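Local coordinates for ABC transporter, periplasmic substrate-binding protein (PDB 1TWY) that probably binds phosphate in the periplasm and delivers it to an ABC-type membrane transporter, as expected of a periplasmic substrate-binding receptor, at residues Gly125-Gln130 against Val201-Ile206; Ser161-Thr166 against Tyr233-Pro238. All coordinates share one frame; numbering follows the deposited sequence.

Interaction 1: residues Gly125-Gln130 against Val201-Ile206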
loop_
_atom_site.group_PDB
_atom_site.type_symbol
_atom_site.label_atom_id
_atom_site.label_comp_id
_atom_site.label_asym_id
_atom_site.label_seq_id
_atom_site.Cartn_x
_atom_site.Cartn_y
_atom_site.Cartn_z
ATOM N N GLY A 125 17.231 9.205 4.568
ATOM C CA GLY A 125 18.642 9.212 4.268
ATOM C C GLY A 125 19.343 7.990 3.796
ATOM O O GLY A 125 20.181 8.001 2.840
ATOM N N ILE A 126 18.892 6.850 4.348
ATOM C CA ILE A 126 19.398 5.586 3.835
ATOM C C ILE A 126 18.974 5.274 2.378
ATOM O O ILE A 126 19.776 4.995 1.505
ATOM C CB ILE A 126 18.904 4.454 4.805
ATOM C CG1 ILE A 126 19.684 4.503 6.125
ATOM C CG2 ILE A 126 19.050 3.041 4.137
ATOM C CD1 ILE A 126 19.076 3.744 7.216
ATOM N N TYR A 127 17.692 5.461 2.084
ATOM C CA TYR A 127 17.170 5.226 0.731
ATOM C C TYR A 127 17.689 6.223 -0.275
ATOM O O TYR A 127 17.819 5.893 -1.428
ATOM C CB TYR A 127 15.623 5.048 0.708
ATOM C CG TYR A 127 15.301 3.597 0.993
ATOM C CD1 TYR A 127 15.287 3.101 2.269
ATOM C CD2 TYR A 127 15.000 2.762 -0.025
ATOM C CE1 TYR A 127 15.086 1.754 2.526
ATOM C CE2 TYR A 127 14.716 1.404 0.230
ATOM C CZ TYR A 127 14.778 0.924 1.428
ATOM O OH TYR A 127 14.581 -0.453 1.726
ATOM N N LYS A 128 18.106 7.432 0.188
ATOM C CA LYS A 128 18.700 8.387 -0.716
ATOM C C LYS A 128 20.150 8.141 -0.996
ATOM O O LYS A 128 20.653 8.731 -1.936
ATOM C CB LYS A 128 18.632 9.810 -0.166
ATOM C CG LYS A 128 17.309 10.458 -0.286
ATOM C CD LYS A 128 16.989 11.016 -1.654
ATOM C CE LYS A 128 17.710 12.357 -1.967
ATOM N NZ LYS A 128 17.961 12.436 -3.432
ATOM N N GLY A 129 20.808 7.339 -0.221
ATOM C CA GLY A 129 22.183 7.030 -0.335
ATOM C C GLY A 129 23.040 8.054 0.443
ATOM O O GLY A 129 24.280 7.984 0.342
ATOM N N GLN A 130 22.416 8.872 1.258
ATOM C CA GLN A 130 23.121 9.850 2.094
ATOM C C GLN A 130 23.709 9.217 3.341
ATOM O O GLN A 130 24.814 9.561 3.793
ATOM C CB GLN A 130 22.190 10.958 2.503
ATOM C CG GLN A 130 21.695 11.811 1.360
ATOM C CD GLN A 130 20.458 12.699 1.749
ATOM O OE1 GLN A 130 19.971 12.702 2.903
ATOM N NE2 GLN A 130 19.914 13.389 0.757
ATOM N N VAL A 201 18.571 -3.873 4.336
ATOM C CA VAL A 201 17.304 -3.325 4.766
ATOM C C VAL A 201 16.379 -3.299 3.648
ATOM O O VAL A 201 16.716 -3.099 2.438
ATOM C CB VAL A 201 17.396 -1.872 5.329
ATOM C CG1 VAL A 201 18.038 -0.906 4.387
ATOM C CG2 VAL A 201 16.082 -1.361 5.972
ATOM N N GLY A 202 15.126 -3.582 4.001
ATOM C CA GLY A 202 14.104 -3.565 3.002
ATOM C C GLY A 202 12.731 -3.305 3.610
ATOM O O GLY A 202 12.620 -2.943 4.759
ATOM N N PHE A 203 11.719 -3.396 2.760
ATOM C CA PHE A 203 10.279 -3.153 3.147
ATOM C C PHE A 203 9.449 -4.280 2.543
ATOM O O PHE A 203 9.719 -4.778 1.431
ATOM C CB PHE A 203 9.776 -1.789 2.778
ATOM C CG PHE A 203 9.883 -1.438 1.360
ATOM C CD1 PHE A 203 11.048 -0.876 0.851
ATOM C CD2 PHE A 203 8.863 -1.741 0.473
ATOM C CE1 PHE A 203 11.210 -0.626 -0.484
ATOM C CE2 PHE A 203 9.049 -1.480 -0.906
ATOM C CZ PHE A 203 10.229 -0.882 -1.354
ATOM N N ILE A 204 8.408 -4.657 3.239
ATOM C CA ILE A 204 7.457 -5.706 2.819
ATOM C C ILE A 204 6.084 -5.332 3.354
ATOM O O ILE A 204 5.911 -4.551 4.293
ATOM C CB ILE A 204 7.804 -7.067 3.391
ATOM C CG1 ILE A 204 7.865 -7.122 4.957
ATOM C CG2 ILE A 204 9.133 -7.660 2.808
ATOM C CD1 ILE A 204 8.179 -8.600 5.426
ATOM N N SER A 205 5.058 -5.861 2.713
ATOM C CA SER A 205 3.708 -5.763 3.265
ATOM C C SER A 205 3.668 -6.324 4.703
ATOM O O SER A 205 4.280 -7.336 5.022
ATOM C CB SER A 205 2.732 -6.600 2.429
ATOM O OG SER A 205 2.974 -6.522 1.010
ATOM N N ILE A 206 2.956 -5.626 5.610
ATOM C CA ILE A 206 3.019 -5.956 6.994
ATOM C C ILE A 206 2.527 -7.375 7.290
ATOM O O ILE A 206 3.106 -8.076 8.139
ATOM C CB ILE A 206 2.239 -4.865 7.803
ATOM C CG1 ILE A 206 2.546 -5.012 9.255
ATOM C CG2 ILE A 206 0.674 -4.965 7.501
ATOM C CD1 ILE A 206 2.210 -3.769 9.997
#
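Tyr127 reaches from the last turn of helix 120-128 over the backbone of strand 200-205, its hydroxyl end overlapping Gly202 and the edge of the Phe203 ring. This is helix-on-sheet packing in one alpha/beta lobe of a periplasmic binding protein fold; strand 200-205 lies in the mixed sheet between strands 145-149 and 96-109. The evidence for close packing on the backbone is the approach of Tyr127 OH to Gly202 CA, 3.4 Å. Phe203 receives the same hydroxyl near its ring plane, with Tyr127 OH 3.7 Å from Phe203 CD1. On the ring itself, Tyr127 CE2 lies 4.1 Å from Phe203 CE1, and the two side chains meet at a slant. The CB of Phe203 points toward the helix, and its CG lies between the backbone N and the carbonyl carbon (chi1 57°). No hydrogen bond joins the two segments: the buried Tyr127 OH bonds instead to the carbonyl oxygen of Val147 on the adjacent strand 145-149, which ties the helix to the sheet by a polar link as well. Phe159 completes the aromatic group, stacked on Phe203 and edge-to-face with Tyr127. Beyond the tyrosine the helix ends in a Schellman motif, where Gly129 takes a positive phi of 88°; Gly129 N bonds to Ile126 O at 3.1 Å, and Gln130 N makes a weak bond to Gly125 O at 2.9 Å. One residue before the tyrosine, Ile126 CG2 touches Val201 CG1 at 4.1 Å.

Interaction 2: residues Ser161-Thr166 against Tyr233-Pro238. With MG (magnesium ion), chain J.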
loop_
_atom_site.group_PDB
_atom_site.type_symbol
_atom_site.label_atom_id
_atom_site.label_comp_id
_atom_site.label_asym_id
_atom_site.label_seq_id
_atom_site.Cartn_x
_atom_site.Cartn_y
_atom_site.Cartn_z
ATOM N N SER A 161 6.138 7.102 -1.804
ATOM C CA SER A 161 5.252 8.227 -1.541
ATOM C C SER A 161 5.197 8.602 -0.055
ATOM O O SER A 161 5.388 9.784 0.340
ATOM C CB SER A 161 3.856 7.904 -2.074
ATOM O OG SER A 161 2.914 8.929 -1.754
ATOM N N LEU A 162 5.128 7.595 0.799
ATOM C CA LEU A 162 5.092 7.812 2.240
ATOM C C LEU A 162 6.400 8.472 2.760
ATOM O O LEU A 162 6.350 9.303 3.670
ATOM C CB LEU A 162 4.788 6.524 3.015
ATOM C CG LEU A 162 3.369 5.987 2.917
ATOM C CD1 LEU A 162 3.319 4.498 3.182
ATOM C CD2 LEU A 162 2.488 6.779 3.938
HETATM N N MSE A 163 7.521 8.152 2.138
HETATM C CA MSE A 163 8.810 8.587 2.617
HETATM C C MSE A 163 9.308 9.829 1.930
HETATM O O MSE A 163 10.388 10.296 2.280
HETATM C CB MSE A 163 9.823 7.440 2.446
HETATM C CG MSE A 163 9.491 6.175 3.253
HETATM SE SE MSE A 163 9.574 6.716 5.186
HETATM C CE MSE A 163 11.313 7.716 5.069
ATOM N N GLY A 164 8.586 10.366 0.971
ATOM C CA GLY A 164 8.994 11.551 0.220
ATOM C C GLY A 164 10.182 11.261 -0.692
ATOM O O GLY A 164 11.019 12.132 -1.062
ATOM N N LEU A 165 10.283 10.037 -1.128
ATOM C CA LEU A 165 11.357 9.540 -1.955
ATOM C C LEU A 165 11.056 9.565 -3.460
ATOM O O LEU A 165 11.594 8.763 -4.185
ATOM C CB LEU A 165 11.795 8.137 -1.564
ATOM C CG LEU A 165 12.530 7.991 -0.236
ATOM C CD1 LEU A 165 12.496 6.530 0.361
ATOM C CD2 LEU A 165 13.976 8.490 -0.358
ATOM N N THR A 166 10.221 10.458 -3.924
ATOM C CA THR A 166 10.113 10.714 -5.317
ATOM C C THR A 166 10.515 12.193 -5.515
ATOM O O THR A 166 10.664 12.919 -4.564
ATOM C CB THR A 166 8.708 10.477 -5.884
ATOM O OG1 THR A 166 7.725 11.380 -5.360
ATOM C CG2 THR A 166 8.228 9.066 -5.530
ATOM N N TYR A 233 1.442 4.196 14.062
ATOM C CA TYR A 233 2.431 3.725 13.077
ATOM C C TYR A 233 2.170 4.362 11.711
ATOM O O TYR A 233 1.116 4.196 11.147
ATOM C CB TYR A 233 2.441 2.179 13.064
ATOM C CG TYR A 233 3.475 1.620 12.100
ATOM C CD1 TYR A 233 4.756 1.405 12.532
ATOM C CD2 TYR A 233 3.119 1.189 10.870
ATOM C CE1 TYR A 233 5.734 0.870 11.662
ATOM C CE2 TYR A 233 4.109 0.656 9.978
ATOM C CZ TYR A 233 5.348 0.463 10.414
ATOM O OH TYR A 233 6.357 -0.058 9.640
ATOM N N GLN A 234 3.137 5.088 11.189
ATOM C CA GLN A 234 2.927 5.964 10.074
ATOM C C GLN A 234 2.913 5.229 8.690
ATOM O O GLN A 234 2.423 5.830 7.747
ATOM C CB GLN A 234 3.954 7.133 10.004
ATOM C CG GLN A 234 3.905 8.179 11.136
ATOM C CD GLN A 234 5.098 9.183 10.924
ATOM O OE1 GLN A 234 5.400 9.598 9.744
ATOM N NE2 GLN A 234 5.811 9.454 11.990
ATOM N N LEU A 235 3.528 4.016 8.532
ATOM C CA LEU A 235 3.776 3.472 7.263
ATOM C C LEU A 235 2.598 2.599 6.821
ATOM O O LEU A 235 2.553 1.386 6.913
ATOM C CB LEU A 235 5.097 2.673 7.240
ATOM C CG LEU A 235 6.310 3.621 7.358
ATOM C CD1 LEU A 235 7.577 2.739 7.305
ATOM C CD2 LEU A 235 6.426 4.916 6.446
ATOM N N SER A 236 1.550 3.288 6.436
ATOM C CA SER A 236 0.370 2.613 5.974
ATOM C C SER A 236 -0.256 3.451 4.879
ATOM O O SER A 236 -0.007 4.632 4.719
ATOM C CB SER A 236 -0.617 2.424 7.072
ATOM O OG SER A 236 -1.293 3.624 7.286
ATOM N N ARG A 237 -1.078 2.817 4.095
ATOM C CA ARG A 237 -1.720 3.517 3.010
ATOM C C ARG A 237 -3.194 3.125 3.039
ATOM O O ARG A 237 -3.526 2.042 3.493
ATOM C CB ARG A 237 -1.132 3.113 1.654
ATOM C CG ARG A 237 -1.309 1.683 1.330
ATOM C CD ARG A 237 -0.428 1.235 0.225
ATOM N NE ARG A 237 -0.483 -0.192 0.046
ATOM C CZ ARG A 237 -0.335 -0.820 -1.123
ATOM N NH1 ARG A 237 -0.089 -0.108 -2.171
ATOM N NH2 ARG A 237 -0.470 -2.160 -1.238
ATOM N N PRO A 238 -4.066 4.038 2.619
ATOM C CA PRO A 238 -5.480 3.762 2.561
ATOM C C PRO A 238 -5.908 2.980 1.339
ATOM O O PRO A 238 -5.302 3.237 0.254
ATOM C CB PRO A 238 -6.117 5.209 2.494
ATOM C CG PRO A 238 -5.105 5.977 1.794
ATOM C CD PRO A 238 -3.767 5.427 2.282
HETATM MG MG MG J . 11.190 14.130 -2.606
HETATM O O HOH W 1 9.419 14.454 -2.535
HETATM O O HOH W 2 12.328 15.689 -4.020
#
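This is van der Waals packing of aliphatic side chains on each other and on backbone carbonyls, with no hydrogen bond across it, between the C-terminal end of helix 154-163 and the chain leading into strand 236-243 of the mixed sheet in a periplasmic binding protein fold. Leu162 makes the largest contribution. Its CG lies anti to the carbonyl carbon (chi1 -71°), and both methyls meet the strand's backbone: Leu162 CD2 is 3.4 Å from Ser236 O, and Leu162 CD1 is 3.7 Å from that same oxygen. The leucine therefore packs against peptide groups, while the Ser236 side chain starts away from the helix. Leu235 answers with a single methyl, which touches two neighbouring residues of the helix end: Leu235 CD2 lies 4.1 Å from Leu162 CB and also meets the selenium of selenomethionine Met163. Leu235 is the centre of an inverse gamma turn, accompanied by a weak bond from Ser236 N to Gln234 O, and this bend precedes the strand. Arg120 adds a polar link around the contact, since it is hydrogen-bonded to both Leu162 O and Gln234 OE1. Gly164 leaves helical geometry with a phi of 69° in a Schellman motif. The exit from the helix then holds a magnesium ion through main-chain oxygens, Gly164 O at 2.5 Å and Thr166 O at 2.4 Å, with a water 2.4 Å from the metal. Phe218 of strand 214-218 touches both Met163 and Leu235. The Met163 side chain crosses Leu235 at a slant, and its chi2 of -63° places SE 3.8 Å from Leu235 CD2.

How the interactions relate
Interactions 1 and 2 both set a helix end against the same mixed sheet, and their centres lie about 11 Å apart. They touch directly through Leu165, which follows the helix of interaction 2: Leu165 CD1 is 3.5 Å from Tyr127 CB, and Leu165 CD2 is 3.9 Å from Lys128 CG. Helix 154-163 serves both contacts, contributing Phe159 to interaction 1 and Leu162 and Met163 to interaction 2. In sequence the segments alternate, 125-130, 161-166, 201-206, 233-238, so the two pairings cross along the chain. The magnesium ion belongs to interaction 2, being bound by the 161-166 segment; the Tyr127 side chain lies about 11 Å from it.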